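Local atomic coordinates of neutral ceramidase (Pseudomonas aeruginosa, PDB entry 2ZWS), a protein that hydrolyses the N-acyl linkage of ceramides to give sphingosine and free fatty acid, and also catalyses the reverse synthesis, with one zinc ion per subunit. Residues Y225-D230 with K279-A284. Numbering follows the deposited sequence.
Sequences YHWEHD and KAYEIA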
loop_
_atom_site.group_PDB
_atom_site.type_symbol
_atom_site.label_atom_id
_atom_site.label_comp_id
_atom_site.label_asym_id
_atom_site.label_seq_id
_atom_site.Cartn_x
_atom_site.Cartn_y
_atom_site.Cartn_z
ATOM N N TYR A 225 -4.357 12.263 0.139
ATOM C CA TYR A 225 -3.896 13.480 0.805
ATOM C C TYR A 225 -4.645 14.663 0.203
ATOM O O TYR A 225 -5.112 15.535 0.942
ATOM C CB TYR A 225 -2.408 13.677 0.547
ATOM C CG TYR A 225 -1.846 14.973 1.079
ATOM C CD1 TYR A 225 -1.642 16.067 0.236
ATOM C CD2 TYR A 225 -1.503 15.101 2.441
ATOM C CE1 TYR A 225 -1.107 17.259 0.743
ATOM C CE2 TYR A 225 -0.969 16.277 2.932
ATOM C CZ TYR A 225 -0.801 17.352 2.078
ATOM O OH TYR A 225 -0.245 18.534 2.547
ATOM N N HIS A 226 -4.768 14.720 -1.122
ATOM C CA HIS A 226 -5.467 15.859 -1.712
ATOM C C HIS A 226 -6.903 15.942 -1.157
ATOM O O HIS A 226 -7.386 17.027 -0.799
ATOM C CB HIS A 226 -5.454 15.737 -3.239
ATOM C CG HIS A 226 -6.110 16.889 -3.936
ATOM N ND1 HIS A 226 -5.576 18.160 -3.930
ATOM C CD2 HIS A 226 -7.255 16.963 -4.658
ATOM C CE1 HIS A 226 -6.366 18.969 -4.625
ATOM N NE2 HIS A 226 -7.386 18.264 -5.087
ATOM N N TRP A 227 -7.603 14.810 -1.082
ATOM C CA TRP A 227 -8.977 14.844 -0.551
ATOM C C TRP A 227 -9.027 15.270 0.917
ATOM O O TRP A 227 -9.836 16.132 1.301
ATOM C CB TRP A 227 -9.663 13.482 -0.719
ATOM C CG TRP A 227 -11.170 13.563 -0.844
ATOM C CD1 TRP A 227 -12.013 14.553 -0.355
ATOM C CD2 TRP A 227 -12.024 12.589 -1.466
ATOM N NE1 TRP A 227 -13.324 14.246 -0.679
ATOM C CE2 TRP A 227 -13.358 13.054 -1.352
ATOM C CE3 TRP A 227 -11.787 11.375 -2.129
ATOM C CZ2 TRP A 227 -14.447 12.341 -1.878
ATOM C CZ3 TRP A 227 -12.880 10.665 -2.645
ATOM C CH2 TRP A 227 -14.189 11.152 -2.509
ATOM N N GLU A 228 -8.199 14.626 1.743
ATOM C CA GLU A 228 -8.208 14.869 3.188
ATOM C C GLU A 228 -7.706 16.262 3.581
ATOM O O GLU A 228 -8.286 16.913 4.477
ATOM C CB GLU A 228 -7.359 13.823 3.898
ATOM C CG GLU A 228 -7.934 12.420 3.777
ATOM C CD GLU A 228 -6.979 11.298 4.199
ATOM O OE1 GLU A 228 -7.482 10.145 4.324
ATOM O OE2 GLU A 228 -5.758 11.554 4.388
ATOM N N HIS A 229 -6.644 16.705 2.917
ATOM C CA HIS A 229 -5.920 17.922 3.299
ATOM C C HIS A 229 -6.350 19.141 2.490
ATOM O O HIS A 229 -6.454 20.229 3.047
ATOM C CB HIS A 229 -4.417 17.693 3.143
ATOM C CG HIS A 229 -3.557 18.855 3.542
ATOM N ND1 HIS A 229 -3.183 19.833 2.649
ATOM C CD2 HIS A 229 -2.974 19.177 4.721
ATOM C CE1 HIS A 229 -2.410 20.720 3.258
ATOM N NE2 HIS A 229 -2.265 20.344 4.517
ATOM N N ASP A 230 -6.562 18.982 1.184
ATOM C CA ASP A 230 -6.817 20.155 0.324
ATOM C C ASP A 230 -8.310 20.381 0.043
ATOM O O ASP A 230 -8.713 21.510 -0.254
ATOM C CB ASP A 230 -6.073 20.038 -1.032
ATOM C CG ASP A 230 -4.549 19.866 -0.895
ATOM O OD1 ASP A 230 -3.976 19.231 -1.819
ATOM O OD2 ASP A 230 -3.937 20.357 0.095
ATOM N N LYS A 279 -12.144 11.793 -10.425
ATOM C CA LYS A 279 -13.188 10.820 -10.724
ATOM C C LYS A 279 -13.891 10.339 -9.461
ATOM O O LYS A 279 -15.131 10.193 -9.455
ATOM C CB LYS A 279 -12.650 9.647 -11.563
ATOM C CG LYS A 279 -13.759 8.718 -12.137
ATOM C CD LYS A 279 -14.599 9.492 -13.158
ATOM C CE LYS A 279 -15.723 8.694 -13.776
ATOM N NZ LYS A 279 -16.189 9.539 -14.922
ATOM N N ALA A 280 -13.122 10.089 -8.390
ATOM C CA ALA A 280 -13.707 9.597 -7.128
ATOM C C ALA A 280 -14.649 10.642 -6.565
ATOM O O ALA A 280 -15.744 10.318 -6.126
ATOM C CB ALA A 280 -12.606 9.273 -6.117
ATOM N N TYR A 281 -14.214 11.896 -6.619
ATOM C CA TYR A 281 -15.007 12.985 -6.103
ATOM C C TYR A 281 -16.306 13.130 -6.908
ATOM O O TYR A 281 -17.385 13.341 -6.328
ATOM C CB TYR A 281 -14.201 14.293 -6.175
ATOM C CG TYR A 281 -14.806 15.372 -5.338
ATOM C CD1 TYR A 281 -15.605 16.363 -5.907
ATOM C CD2 TYR A 281 -14.610 15.390 -3.963
ATOM C CE1 TYR A 281 -16.207 17.341 -5.096
ATOM C CE2 TYR A 281 -15.203 16.358 -3.162
ATOM C CZ TYR A 281 -15.986 17.327 -3.742
ATOM O OH TYR A 281 -16.545 18.283 -2.945
ATOM N N GLU A 282 -16.190 13.014 -8.229
ATOM C CA GLU A 282 -17.352 13.067 -9.138
ATOM C C GLU A 282 -18.346 11.953 -8.772
ATOM O O GLU A 282 -19.555 12.201 -8.565
ATOM C CB GLU A 282 -16.916 12.884 -10.591
ATOM C CG GLU A 282 -18.125 12.809 -11.524
ATOM C CD GLU A 282 -17.803 12.553 -12.969
ATOM O OE1 GLU A 282 -16.647 12.250 -13.327
ATOM O OE2 GLU A 282 -18.743 12.667 -13.798
ATOM N N ILE A 283 -17.839 10.731 -8.638
ATOM C CA ILE A 283 -18.738 9.595 -8.361
ATOM C C ILE A 283 -19.413 9.759 -7.000
ATOM O O ILE A 283 -20.654 9.601 -6.883
ATOM C CB ILE A 283 -17.980 8.258 -8.424
ATOM C CG1 ILE A 283 -17.479 8.012 -9.852
ATOM C CG2 ILE A 283 -18.831 7.098 -7.839
ATOM C CD1 ILE A 283 -16.416 6.914 -9.937
ATOM N N ALA A 284 -18.607 10.054 -5.967
ATOM C CA ALA A 284 -19.163 10.234 -4.617
ATOM C C ALA A 284 -20.269 11.282 -4.659
ATOM O O ALA A 284 -21.306 11.106 -4.022
ATOM C CB ALA A 284 -18.083 10.616 -3.574
#
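A single side chain, W227, spans the distance between two helical segments whose axes come no closer than 11.9 Å, and on its side it makes every contact. Its indole reaches A280, Y281 and A284, which lie on one side of the other helix. With Y281 it forms an offset edge-to-face pair. The phenol turns its edge toward the face of the five-membered ring of W227, with the planes at 62°. CD2 of Y281 sits above the rim of the indole, 3.7 Å from W227 CZ2 and equally close to NE1 and CE2. Y281 swings its CG anti to the backbone N (chi1 -165°), which carries the ring across to the tryptophan. The benzene end of the indole meets the two alanines. W227 CZ3 lies 3.8 Å from A280 CB, and CH2 lies 4.1 Å from A284 CB, which approaches at the ring edge. These methyl groups are one turn apart, and the indole end rests against both. The contact is apolar.

Within helix 218-231, D230 ties two histidines. H226 ND1 donates to D230 OD1 at 2.9 Å, and H229 ND1 to D230 OD2 at 2.7 Å, the second bond being the straighter.

The two helices, 218-231 and 265-286, run at 68° to each other in these segments. F277 adds a further ring beside W227 and Y281, while F237 also meets the indole. W227 also packs on A239 and F241 of strand 238-242. A280 touches F241 too, and M182 of strand 181-189, so this interhelical packing in the N-terminal ceramidase family region lies over one mixed sheet.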